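Local coordinates for protein M64R (Myxoma virus, PDB 5CZ3) that probably acts as a poxvirus C7-family host-range factor that supports multiplication of the virus in different cell types, at residues V13-E18 with I37-A42; K23-F28 with P116-N121; Y127-L130 with Y136-I139. All coordinates share one frame; numbering follows the deposited sequence.

Contact 1. Residues V13-E18 with I37-A42; sequences VFLIDE and IHLKTA
Leu-15 and Leu-39 meet by single methyl groups, CD2 of Leu-15 lying 4.0 Å from CD2 of Leu-39. The two side chains cross obliquely, so the encounter is a methyl-to-methyl touch and not a lengthwise overlap. A second apolar pair is looser: Val-13 CG1 and Ile-37 CD1 stand 4.4 Å apart. Torsions explain the reach of this pair. The CG1 branch of Val-13 is turned directly opposite its own backbone N (chi1 178°), while Ile-37 carries CD1 at the end of an extended arm (chi2 -179°). All four residues are buried, yet they bury just 114 Å² between the segments, which fits contact through branch ends.

The backbone evidence places these pairs in the interior of a beta-sandwich. The nearest CA atoms, those of Val-13 and Ile-37, are 10.5 Å apart, too far for neighbours in one sheet, and no hydrogen bond joins the segments. Strand 10-15 belongs to the antiparallel sheet and strand 34-40 to the mixed one, and each offers its inward side chains to the other. Val-120 touches Leu-15, Ile-37 and Leu-39, whereas Ile-22 packs on Leu-15 and Ile-37.

Polar interactions are directed elsewhere. Within the sheets, backbone bonds pair Val-13 with Ile-22, and Ile-37 with Ala-101. Beyond the end of strand 34-40, the backbone N of Thr-41 donates to Asp-98 OD1 and its OG1 bonds to Thr-43 O, while the N of Ala-42 bonds to Asp-123 OD2.

Contact 2. Residues K23-F28 with P116-N121; sequences KHVNLF and PTFLVN
The phenyl ring of Phe-118 receives Val-25 at its edge: Val-25 CG1 lies near the ring plane, 4.4 Å from Phe-118 CE2, and segment 23-28 puts no atom over either face. The pyrrolidine ring of Pro-116 is met more closely. Its CG is 3.7 Å from Val-25 CG1 and equally 3.7 Å from the backbone O of Val-25, so one ring carbon touches both the side chain and the main chain of the valine. These two side chains cross at about a right angle. A single methyl thus serves both rings, and chi1 of -179° puts that CG1 opposite the valine's backbone N.

No hydrogen bond spans the segments, and the closest CA atoms, of Val-25 and Pro-116, are 6.9 Å apart. Inside the loop, Asn-26 ND2 donates to Leu-27 O at 3.3 Å, nearly straight at the hydrogen (173°). The donor stands above the carbonyl plane, although the acceptor lies in the plane of the Asn-26 amide. The other end of that amide, OD1, accepts from Leu-11 N.

In the beta-sandwich, this contact brings the loop that leaves strand 20-23 of the antiparallel sheet against the start of strand 117-121 in the mixed sheet. Cys-35 of strand 34-40 touches both Val-25 and Phe-118, Val-13 of strand 10-15 packs on Val-25, and Ile-139 of strand 138-140 packs on Phe-118.

Contact 3. Residues Y127-L130 with Y136-I139; sequences YYIL and YTYI
Tyr-127 lays one face of its ring on Ile-139, and every atom of its side chain takes part. CB starts the contact at 4.1 Å from Ile-139 CD1. CG follows, against both CG2 and CD1 of Ile-139. Next along, CD1 of Tyr-127 comes to 3.6 Å from the same Ile-139 CD1, and CE1 reaches Ile-139 CB at 3.5 Å. Over the middle of the ring lies Ile-139 CG2, 3.3 Å from the centroid of the Tyr-127 ring and 4° off its normal: a well-centred CH-pi contact. At the tip, Tyr-127 OH stands 3.1 Å from the backbone O of Ile-139. A chi1 of 51° holds CG between the backbone N and carbonyl carbon, directing the ring along the isoleucine.

Ile-129 extends the apolar patch. Its CG1 is 3.9 Å from Ile-139 CD1, and its CD1 approaches the Thr-137 O at 3.8 Å. The hydroxyl of Thr-137 is hydrogen-bonded to Lys-23 O.

The touching parts run 166° apart, the nearest CA atoms, of Ile-129 and Tyr-138, are 7.8 Å from each other, and no backbone bond links the segments. Strands 126-131 and 138-140 are outermost in different sheets, and Tyr-127, Ile-129 and Ile-139 each point at the opposing segment, so the strands meet face to face at a margin of the sandwich. The association rests largely on dispersion and CH-pi attraction, with methyl fitted to ring.

Overall arrangement
All three contacts join the antiparallel sheet, or the loop leaving it, to the mixed sheet of one beta-sandwich. Contacts 1 and 2 are wholly buried, whereas contact 3 is partly exposed and lies where the edge strands meet. Aliphatic branch ends suffice in contact 1; contact 2 adds an aromatic edge and a proline ring, and contact 3 a ring face, with the largest buried area, 267 Å². Contacts 1 and 2 share the mixed sheet, where His-38 probably hydrogen-bonds through its backbone to Phe-118 and Val-120. Contacts 2 and 3, with centres 5 Å apart, are joined by a probable bond from Lys-23 N to Tyr-138 O. Contacts 1 and 3 do not touch, their nearest atoms being about 6 Å apart.

Contact 1. Residues V13-E18 with I37-A42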
ATOM      1  N   VAL A  13       1.611  -4.530   0.013  1.00 37.81           N
ATOM      2  CA  VAL A  13       0.239  -4.266   0.429  1.00 37.50           C
ATOM      3  C   VAL A  13      -0.648  -5.465   0.117  1.00 38.65           C
ATOM      4  O   VAL A  13      -0.718  -5.911  -1.028  1.00 39.61           O
ATOM      5  CB  VAL A  13      -0.330  -3.014  -0.258  1.00 37.48           C
ATOM      6  CG1 VAL A  13      -1.779  -2.793   0.153  1.00 37.11           C
ATOM      7  CG2 VAL A  13       0.517  -1.797   0.078  1.00 37.36           C
ATOM      8  N   PHE A  14      -1.319  -5.986   1.139  1.00 39.08           N
ATOM      9  CA  PHE A  14      -2.141  -7.180   0.981  1.00 40.77           C
ATOM     10  C   PHE A  14      -3.620  -6.901   1.231  1.00 42.30           C
ATOM     11  O   PHE A  14      -3.988  -6.325   2.254  1.00 43.53           O
ATOM     12  CB  PHE A  14      -1.662  -8.284   1.926  1.00 41.17           C
ATOM     13  CG  PHE A  14      -0.216  -8.651   1.750  1.00 41.59           C
ATOM     14  CD1 PHE A  14       0.162  -9.615   0.829  1.00 42.63           C
ATOM     15  CD2 PHE A  14       0.768  -8.035   2.509  1.00 40.90           C
ATOM     16  CE1 PHE A  14       1.492  -9.954   0.665  1.00 43.17           C
ATOM     17  CE2 PHE A  14       2.101  -8.373   2.349  1.00 41.12           C
ATOM     18  CZ  PHE A  14       2.463  -9.333   1.427  1.00 42.17           C
ATOM     19  N   LEU A  15      -4.461  -7.313   0.288  1.00 43.15           N
ATOM     20  CA  LEU A  15      -5.908  -7.248   0.467  1.00 44.41           C
ATOM     21  C   LEU A  15      -6.409  -8.628   0.878  1.00 46.42           C
ATOM     22  O   LEU A  15      -6.526  -9.532   0.049  1.00 47.44           O
ATOM     23  CB  LEU A  15      -6.605  -6.767  -0.808  1.00 45.54           C
ATOM     24  CG  LEU A  15      -6.624  -5.252  -1.057  1.00 45.05           C
ATOM     25  CD1 LEU A  15      -5.238  -4.716  -1.394  1.00 44.09           C
ATOM     26  CD2 LEU A  15      -7.622  -4.891  -2.151  1.00 46.21           C
ATOM     27  N   ILE A  16      -6.704  -8.772   2.167  1.00 47.15           N
ATOM     28  CA  ILE A  16      -6.918 -10.076   2.790  1.00 49.27           C
ATOM     29  C   ILE A  16      -8.083 -10.874   2.212  1.00 52.04           C
ATOM     30  O   ILE A  16      -7.892 -11.984   1.712  1.00 52.71           O
ATOM     31  CB  ILE A  16      -7.142  -9.923   4.307  1.00 49.46           C
ATOM     32  CG1 ILE A  16      -6.001  -9.119   4.933  1.00 46.60           C
ATOM     33  CG2 ILE A  16      -7.267 -11.283   4.969  1.00 52.49           C
ATOM     34  CD1 ILE A  16      -4.625  -9.660   4.610  1.00 45.15           C
ATOM     35  N   ASP A  17      -9.285 -10.315   2.288  1.00 54.13           N
ATOM     36  CA  ASP A  17     -10.485 -11.023   1.852  1.00 57.37           C
ATOM     37  C   ASP A  17     -10.536 -11.194   0.337  1.00 57.50           C
ATOM     38  O   ASP A  17     -11.217 -12.083  -0.172  1.00 61.08           O
ATOM     39  CB  ASP A  17     -11.737 -10.294   2.339  1.00 60.56           C
ATOM     40  CG  ASP A  17     -11.863 -10.303   3.850  1.00 64.35           C
ATOM     41  OD1 ASP A  17     -11.476 -11.315   4.473  1.00 65.15           O
ATOM     42  OD2 ASP A  17     -12.345  -9.298   4.415  1.00 67.76           O
ATOM     43  N   GLU A  18      -9.814 -10.341  -0.382  1.00 54.02           N
ATOM     44  CA  GLU A  18      -9.748 -10.444  -1.833  1.00 52.63           C
ATOM     45  C   GLU A  18      -8.630 -11.391  -2.253  1.00 51.33           C
ATOM     46  O   GLU A  18      -8.520 -11.750  -3.427  1.00 51.52           O
ATOM     47  CB  GLU A  18      -9.543  -9.066  -2.469  1.00 51.16           C
ATOM     48  CG  GLU A  18     -10.773  -8.167  -2.435  1.00 51.03           C
ATOM     49  CD  GLU A  18     -11.070  -7.630  -1.051  1.00 49.23           C
ATOM     50  OE1 GLU A  18     -10.120  -7.485  -0.253  1.00 47.25           O
ATOM     51  OE2 GLU A  18     -12.253  -7.360  -0.757  1.00 50.28           O
ATOM     52  N   ILE A  37      -5.373   3.042  -5.009  1.00 43.76           N
ATOM     53  CA  ILE A  37      -6.090   1.806  -5.285  1.00 45.11           C
ATOM     54  C   ILE A  37      -7.560   2.071  -5.580  1.00 48.24           C
ATOM     55  O   ILE A  37      -8.339   2.385  -4.679  1.00 47.34           O
ATOM     56  CB  ILE A  37      -5.982   0.815  -4.110  1.00 43.19           C
ATOM     57  CG1 ILE A  37      -4.515   0.568  -3.752  1.00 41.18           C
ATOM     58  CG2 ILE A  37      -6.673  -0.493  -4.456  1.00 44.00           C
ATOM     59  CD1 ILE A  37      -4.318  -0.413  -2.618  1.00 39.70           C
ATOM     60  N   HIS A  38      -7.929   1.951  -6.851  1.00 52.06           N
ATOM     61  CA  HIS A  38      -9.324   2.060  -7.256  1.00 56.00           C
ATOM     62  C   HIS A  38     -10.064   0.773  -6.922  1.00 54.96           C
ATOM     63  O   HIS A  38      -9.872  -0.254  -7.574  1.00 55.07           O
ATOM     64  CB  HIS A  38      -9.437   2.364  -8.751  1.00 60.35           C
ATOM     65  CG  HIS A  38      -8.963   3.733  -9.128  1.00 63.30           C
ATOM     66  ND1 HIS A  38      -9.810   4.818  -9.206  1.00 67.42           N
ATOM     67  CD2 HIS A  38      -7.731   4.195  -9.445  1.00 63.51           C
ATOM     68  CE1 HIS A  38      -9.120   5.888  -9.557  1.00 69.24           C
ATOM     69  NE2 HIS A  38      -7.856   5.538  -9.707  1.00 67.33           N
ATOM     70  N   LEU A  39     -10.902   0.833  -5.894  1.00 53.54           N
ATOM     71  CA  LEU A  39     -11.673  -0.325  -5.465  1.00 52.07           C
ATOM     72  C   LEU A  39     -13.060  -0.301  -6.090  1.00 53.46           C
ATOM     73  O   LEU A  39     -13.819   0.650  -5.902  1.00 55.06           O
ATOM     74  CB  LEU A  39     -11.778  -0.364  -3.941  1.00 50.80           C
ATOM     75  CG  LEU A  39     -10.454  -0.417  -3.178  1.00 48.25           C
ATOM     76  CD1 LEU A  39     -10.655   0.012  -1.735  1.00 47.47           C
ATOM     77  CD2 LEU A  39      -9.864  -1.816  -3.246  1.00 47.37           C
ATOM     78  N   LYS A  40     -13.385  -1.344  -6.845  1.00 52.92           N
ATOM     79  CA  LYS A  40     -14.696  -1.439  -7.472  1.00 55.40           C
ATOM     80  C   LYS A  40     -15.516  -2.532  -6.790  1.00 55.39           C
ATOM     81  O   LYS A  40     -15.051  -3.663  -6.644  1.00 53.91           O
ATOM     82  CB  LYS A  40     -14.565  -1.719  -8.975  1.00 55.91           C
ATOM     83  CG  LYS A  40     -13.819  -0.646  -9.784  1.00 54.49           C
ATOM     84  N   THR A  41     -16.727  -2.190  -6.362  1.00 65.85           N
ATOM     85  CA  THR A  41     -17.612  -3.165  -5.729  1.00 64.37           C
ATOM     86  C   THR A  41     -19.086  -2.879  -6.005  1.00 67.51           C
ATOM     87  O   THR A  41     -19.497  -1.725  -6.132  1.00 68.51           O
ATOM     88  CB  THR A  41     -17.396  -3.223  -4.201  1.00 60.22           C
ATOM     89  OG1 THR A  41     -18.215  -4.256  -3.640  1.00 60.12           O
ATOM     90  CG2 THR A  41     -17.744  -1.893  -3.548  1.00 59.60           C
ATOM     91  N   ALA A  42     -19.875  -3.943  -6.099  1.00 69.00           N
ATOM     92  CA  ALA A  42     -21.308  -3.818  -6.331  1.00 72.98           C
ATOM     93  C   ALA A  42     -22.092  -4.074  -5.049  1.00 71.29           C
ATOM     94  O   ALA A  42     -23.281  -3.766  -4.965  1.00 74.19           O
ATOM     95  CB  ALA A  42     -21.754  -4.775  -7.427  1.00 70.33           C
TER

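Contact 2. Residues K23-F28 with P116-N121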
ATOM      1  N   LYS A  23       2.622  -6.327  -4.411  1.00 42.99           N
ATOM      2  CA  LYS A  23       3.972  -6.387  -3.861  1.00 43.80           C
ATOM      3  C   LYS A  23       4.911  -5.341  -4.452  1.00 43.71           C
ATOM      4  O   LYS A  23       4.727  -4.892  -5.587  1.00 44.45           O
ATOM      5  CB  LYS A  23       4.555  -7.786  -4.070  1.00 46.73           C
ATOM      6  CG  LYS A  23       3.647  -8.898  -3.574  1.00 47.76           C
ATOM      7  CD  LYS A  23       4.425 -10.167  -3.289  1.00 49.95           C
ATOM      8  CE  LYS A  23       5.227 -10.036  -2.007  1.00 49.78           C
ATOM      9  NZ  LYS A  23       5.927 -11.302  -1.660  1.00 53.59           N
ATOM     10  N   HIS A  24       5.915  -4.966  -3.662  1.00 42.86           N
ATOM     11  CA  HIS A  24       6.939  -4.001  -4.060  1.00 42.86           C
ATOM     12  C   HIS A  24       6.324  -2.674  -4.497  1.00 42.01           C
ATOM     13  O   HIS A  24       6.660  -2.133  -5.549  1.00 42.56           O
ATOM     14  CB  HIS A  24       7.818  -4.578  -5.175  1.00 44.25           C
ATOM     15  CG  HIS A  24       8.600  -5.788  -4.764  1.00 44.86           C
ATOM     16  ND1 HIS A  24       9.669  -6.265  -5.491  1.00 47.08           N
ATOM     17  CD2 HIS A  24       8.469  -6.617  -3.701  1.00 43.73           C
ATOM     18  CE1 HIS A  24      10.163  -7.336  -4.894  1.00 47.09           C
ATOM     19  NE2 HIS A  24       9.452  -7.570  -3.806  1.00 45.30           N
ATOM     20  N   VAL A  25       5.423  -2.160  -3.668  1.00 40.41           N
ATOM     21  CA  VAL A  25       4.748  -0.895  -3.929  1.00 40.29           C
ATOM     22  C   VAL A  25       5.711   0.282  -3.765  1.00 41.28           C
ATOM     23  O   VAL A  25       5.535   1.338  -4.370  1.00 42.36           O
ATOM     24  CB  VAL A  25       3.537  -0.723  -2.989  1.00 38.63           C
ATOM     25  CG1 VAL A  25       2.803   0.575  -3.272  1.00 38.21           C
ATOM     26  CG2 VAL A  25       2.596  -1.908  -3.135  1.00 39.18           C
ATOM     27  N   ASN A  26       6.742   0.078  -2.951  1.00 41.77           N
ATOM     28  CA  ASN A  26       7.744   1.102  -2.667  1.00 42.55           C
ATOM     29  C   ASN A  26       8.421   1.687  -3.903  1.00 44.26           C
ATOM     30  O   ASN A  26       8.616   0.995  -4.904  1.00 44.64           O
ATOM     31  CB  ASN A  26       8.817   0.520  -1.754  1.00 42.59           C
ATOM     32  CG  ASN A  26       9.472  -0.709  -2.352  1.00 43.22           C
ATOM     33  OD1 ASN A  26       9.009  -1.833  -2.154  1.00 42.52           O
ATOM     34  ND2 ASN A  26      10.550  -0.501  -3.101  1.00 45.08           N
ATOM     35  N   LEU A  27       8.784   2.963  -3.823  1.00 45.58           N
ATOM     36  CA  LEU A  27       9.624   3.579  -4.842  1.00 47.71           C
ATOM     37  C   LEU A  27      10.977   2.877  -4.841  1.00 48.66           C
ATOM     38  O   LEU A  27      11.494   2.543  -3.775  1.00 48.20           O
ATOM     39  CB  LEU A  27       9.802   5.075  -4.576  1.00 48.91           C
ATOM     40  CG  LEU A  27       8.549   5.931  -4.397  1.00 49.01           C
ATOM     41  CD1 LEU A  27       8.936   7.361  -4.046  1.00 50.83           C
ATOM     42  CD2 LEU A  27       7.685   5.899  -5.649  1.00 50.27           C
ATOM     43  N   PHE A  28      11.557   2.647  -6.015  1.00 49.77           N
ATOM     44  CA  PHE A  28      12.861   1.994  -6.047  1.00 51.51           C
ATOM     45  C   PHE A  28      13.962   2.988  -5.678  1.00 53.75           C
ATOM     46  O   PHE A  28      15.131   2.618  -5.565  1.00 55.12           O
ATOM     47  CB  PHE A  28      13.141   1.339  -7.410  1.00 52.75           C
ATOM     48  CG  PHE A  28      12.978   2.252  -8.597  1.00 52.91           C
ATOM     49  CD1 PHE A  28      13.932   3.214  -8.894  1.00 54.44           C
ATOM     50  CD2 PHE A  28      11.897   2.106  -9.452  1.00 51.88           C
ATOM     51  CE1 PHE A  28      13.788   4.038  -9.998  1.00 55.72           C
ATOM     52  CE2 PHE A  28      11.750   2.924 -10.557  1.00 53.13           C
ATOM     53  CZ  PHE A  28      12.698   3.890 -10.833  1.00 55.05           C
ATOM     54  N   PRO A 116       2.526   4.368  -7.357  1.00 42.54           N
ATOM     55  CA  PRO A 116       1.832   3.523  -8.332  1.00 42.63           C
ATOM     56  C   PRO A 116       0.315   3.576  -8.148  1.00 43.39           C
ATOM     57  O   PRO A 116      -0.165   3.845  -7.045  1.00 42.37           O
ATOM     58  CB  PRO A 116       2.381   2.127  -8.037  1.00 40.87           C
ATOM     59  CG  PRO A 116       2.728   2.172  -6.591  1.00 39.99           C
ATOM     60  CD  PRO A 116       3.204   3.574  -6.318  1.00 40.69           C
ATOM     61  N   THR A 117      -0.425   3.327  -9.225  1.00 44.78           N
ATOM     62  CA  THR A 117      -1.881   3.360  -9.179  1.00 45.68           C
ATOM     63  C   THR A 117      -2.466   2.039  -9.663  1.00 46.51           C
ATOM     64  O   THR A 117      -2.141   1.568 -10.753  1.00 47.62           O
ATOM     65  CB  THR A 117      -2.446   4.511 -10.031  1.00 48.51           C
ATOM     66  OG1 THR A 117      -1.863   5.749  -9.609  1.00 48.78           O
ATOM     67  CG2 THR A 117      -3.958   4.590  -9.890  1.00 50.16           C
ATOM     68  N   PHE A 118      -3.329   1.446  -8.844  1.00 47.29           N
ATOM     69  CA  PHE A 118      -3.912   0.150  -9.160  1.00 49.31           C
ATOM     70  C   PHE A 118      -5.428   0.209  -9.222  1.00 50.36           C
ATOM     71  O   PHE A 118      -6.052   1.127  -8.690  1.00 50.64           O
ATOM     72  CB  PHE A 118      -3.498  -0.899  -8.126  1.00 49.43           C
ATOM     73  CG  PHE A 118      -2.035  -0.899  -7.810  1.00 49.41           C
ATOM     74  CD1 PHE A 118      -1.148  -1.628  -8.580  1.00 49.88           C
ATOM     75  CD2 PHE A 118      -1.548  -0.177  -6.732  1.00 48.87           C
ATOM     76  CE1 PHE A 118       0.202  -1.632  -8.288  1.00 49.47           C
ATOM     77  CE2 PHE A 118      -0.200  -0.175  -6.435  1.00 48.08           C
ATOM     78  CZ  PHE A 118       0.677  -0.904  -7.215  1.00 48.10           C
ATOM     79  N   LEU A 119      -6.013  -0.786  -9.878  1.00 50.87           N
ATOM     80  CA  LEU A 119      -7.449  -1.006  -9.823  1.00 51.48           C
ATOM     81  C   LEU A 119      -7.690  -2.394  -9.265  1.00 50.06           C
ATOM     82  O   LEU A 119      -7.036  -3.351  -9.678  1.00 49.44           O
ATOM     83  CB  LEU A 119      -8.094  -0.872 -11.206  1.00 54.00           C
ATOM     84  N   VAL A 120      -8.630  -2.510  -8.334  1.00 49.70           N
ATOM     85  CA  VAL A 120      -8.987  -3.813  -7.791  1.00 50.27           C
ATOM     86  C   VAL A 120     -10.502  -3.996  -7.757  1.00 53.62           C
ATOM     87  O   VAL A 120     -11.211  -3.274  -7.056  1.00 54.95           O
ATOM     88  CB  VAL A 120      -8.418  -4.014  -6.374  1.00 47.87           C
ATOM     89  CG1 VAL A 120      -8.874  -5.349  -5.807  1.00 48.31           C
ATOM     90  CG2 VAL A 120      -6.899  -3.930  -6.389  1.00 45.58           C
ATOM     91  N   ASN A 121     -10.990  -4.962  -8.527  1.00 55.87           N
ATOM     92  CA  ASN A 121     -12.412  -5.281  -8.559  1.00 59.41           C
ATOM     93  C   ASN A 121     -12.754  -6.323  -7.502  1.00 60.59           C
ATOM     94  O   ASN A 121     -12.610  -7.514  -7.743  1.00 61.08           O
ATOM     95  CB  ASN A 121     -12.810  -5.785  -9.949  1.00 61.69           C
ATOM     96  CG  ASN A 121     -14.315  -5.877 -10.136  1.00 65.00           C
ATOM     97  OD1 ASN A 121     -15.042  -6.336  -9.254  1.00 65.61           O
ATOM     98  ND2 ASN A 121     -14.789  -5.439 -11.297  1.00 67.64           N
TER

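Contact 3. Residues Y127-L130 with Y136-I139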
ATOM      1  N   TYR A 127      -7.601  -7.432 -11.395  1.00 73.64           N
ATOM      2  CA  TYR A 127      -6.867  -6.201 -11.137  1.00 69.18           C
ATOM      3  C   TYR A 127      -6.194  -5.641 -12.383  1.00 68.88           C
ATOM      4  O   TYR A 127      -6.344  -6.176 -13.483  1.00 72.31           O
ATOM      5  CB  TYR A 127      -5.821  -6.432 -10.046  1.00 65.28           C
ATOM      6  CG  TYR A 127      -4.934  -7.633 -10.285  1.00 65.99           C
ATOM      7  CD1 TYR A 127      -3.834  -7.554 -11.130  1.00 67.11           C
ATOM      8  CD2 TYR A 127      -5.195  -8.846  -9.659  1.00 66.48           C
ATOM      9  CE1 TYR A 127      -3.019  -8.650 -11.350  1.00 68.37           C
ATOM     10  CE2 TYR A 127      -4.385  -9.949  -9.873  1.00 67.84           C
ATOM     11  CZ  TYR A 127      -3.298  -9.844 -10.718  1.00 68.79           C
ATOM     12  OH  TYR A 127      -2.489 -10.936 -10.934  1.00 70.40           O
ATOM     13  N   TYR A 128      -5.449  -4.559 -12.188  1.00 65.63           N
ATOM     14  CA  TYR A 128      -4.765  -3.875 -13.275  1.00 66.93           C
ATOM     15  C   TYR A 128      -3.811  -2.830 -12.709  1.00 61.16           C
ATOM     16  O   TYR A 128      -4.185  -2.042 -11.840  1.00 58.96           O
ATOM     17  CB  TYR A 128      -5.777  -3.217 -14.217  1.00 73.65           C
ATOM     18  CG  TYR A 128      -5.225  -2.841 -15.575  1.00 79.84           C
ATOM     19  CD1 TYR A 128      -4.920  -3.814 -16.518  1.00 83.42           C
ATOM     20  CD2 TYR A 128      -5.028  -1.511 -15.921  1.00 81.46           C
ATOM     21  CE1 TYR A 128      -4.423  -3.473 -17.762  1.00 87.65           C
ATOM     22  CE2 TYR A 128      -4.532  -1.162 -17.161  1.00 85.41           C
ATOM     23  CZ  TYR A 128      -4.232  -2.146 -18.078  1.00 88.89           C
ATOM     24  OH  TYR A 128      -3.737  -1.797 -19.314  1.00 93.73           O
ATOM     25  N   ILE A 129      -2.574  -2.838 -13.188  1.00 58.41           N
ATOM     26  CA  ILE A 129      -1.628  -1.798 -12.820  1.00 53.66           C
ATOM     27  C   ILE A 129      -1.739  -0.657 -13.821  1.00 56.22           C
ATOM     28  O   ILE A 129      -1.085  -0.678 -14.862  1.00 58.35           O
ATOM     29  CB  ILE A 129      -0.177  -2.321 -12.785  1.00 50.40           C
ATOM     30  CG1 ILE A 129      -0.094  -3.625 -11.986  1.00 46.55           C
ATOM     31  CG2 ILE A 129       0.759  -1.267 -12.210  1.00 48.84           C
ATOM     32  CD1 ILE A 129       1.312  -4.183 -11.867  1.00 44.75           C
ATOM     33  N   LEU A 130      -2.589   0.322 -13.520  1.00 57.08           N
ATOM     34  CA  LEU A 130      -2.738   1.496 -14.378  1.00 61.38           C
ATOM     35  C   LEU A 130      -1.407   2.218 -14.533  1.00 61.52           C
ATOM     36  O   LEU A 130      -1.044   2.641 -15.631  1.00 65.36           O
ATOM     37  CB  LEU A 130      -3.815   2.436 -13.817  1.00 61.92           C
ATOM     38  CG  LEU A 130      -4.208   3.803 -14.407  1.00 63.23           C
ATOM     39  N   TYR A 136       8.793  -0.954  -9.117  1.00 48.00           N
ATOM     40  CA  TYR A 136       8.824  -2.211  -9.851  1.00 49.19           C
ATOM     41  C   TYR A 136       7.722  -3.119  -9.319  1.00 47.41           C
ATOM     42  O   TYR A 136       7.910  -4.326  -9.175  1.00 48.30           O
ATOM     43  CB  TYR A 136      10.186  -2.890  -9.718  1.00 51.50           C
ATOM     44  CG  TYR A 136      11.336  -2.069 -10.249  1.00 54.37           C
ATOM     45  CD1 TYR A 136      11.265  -1.462 -11.495  1.00 55.95           C
ATOM     46  CD2 TYR A 136      12.494  -1.898  -9.503  1.00 55.36           C
ATOM     47  CE1 TYR A 136      12.314  -0.711 -11.986  1.00 58.23           C
ATOM     48  CE2 TYR A 136      13.549  -1.147  -9.984  1.00 57.84           C
ATOM     49  CZ  TYR A 136      13.455  -0.556 -11.227  1.00 58.92           C
ATOM     50  OH  TYR A 136      14.502   0.193 -11.712  1.00 61.61           O
ATOM     51  N   THR A 137       6.574  -2.519  -9.024  1.00 45.32           N
ATOM     52  CA  THR A 137       5.471  -3.231  -8.396  1.00 43.99           C
ATOM     53  C   THR A 137       4.856  -4.292  -9.306  1.00 45.85           C
ATOM     54  O   THR A 137       4.856  -4.163 -10.531  1.00 47.56           O
ATOM     55  CB  THR A 137       4.365  -2.254  -7.951  1.00 42.66           C
ATOM     56  OG1 THR A 137       3.373  -2.962  -7.198  1.00 41.17           O
ATOM     57  CG2 THR A 137       3.715  -1.583  -9.154  1.00 44.42           C
ATOM     58  N   TYR A 138       4.348  -5.352  -8.687  1.00 45.77           N
ATOM     59  CA  TYR A 138       3.646  -6.405  -9.405  1.00 48.11           C
ATOM     60  C   TYR A 138       2.557  -6.974  -8.508  1.00 46.06           C
ATOM     61  O   TYR A 138       2.627  -6.855  -7.286  1.00 43.57           O
ATOM     62  CB  TYR A 138       4.613  -7.505  -9.855  1.00 51.40           C
ATOM     63  CG  TYR A 138       5.227  -8.306  -8.725  1.00 50.84           C
ATOM     64  CD1 TYR A 138       6.387  -7.876  -8.091  1.00 50.11           C
ATOM     65  CD2 TYR A 138       4.656  -9.501  -8.303  1.00 50.68           C
ATOM     66  CE1 TYR A 138       6.953  -8.606  -7.061  1.00 49.84           C
ATOM     67  CE2 TYR A 138       5.214 -10.237  -7.275  1.00 50.52           C
ATOM     68  CZ  TYR A 138       6.363  -9.786  -6.658  1.00 50.54           C
ATOM     69  OH  TYR A 138       6.922 -10.517  -5.635  1.00 51.94           O
ATOM     70  N   ILE A 139       1.549  -7.591  -9.114  1.00 47.67           N
ATOM     71  CA  ILE A 139       0.426  -8.114  -8.349  1.00 47.02           C
ATOM     72  C   ILE A 139       0.292  -9.626  -8.475  1.00 48.68           C
ATOM     73  O   ILE A 139       0.138 -10.158  -9.572  1.00 52.10           O
ATOM     74  CB  ILE A 139      -0.899  -7.465  -8.784  1.00 48.34           C
ATOM     75  CG1 ILE A 139      -0.836  -5.948  -8.601  1.00 46.75           C
ATOM     76  CG2 ILE A 139      -2.056  -8.042  -7.991  1.00 48.56           C
ATOM     77  CD1 ILE A 139      -2.078  -5.226  -9.074  1.00 48.06           C
TER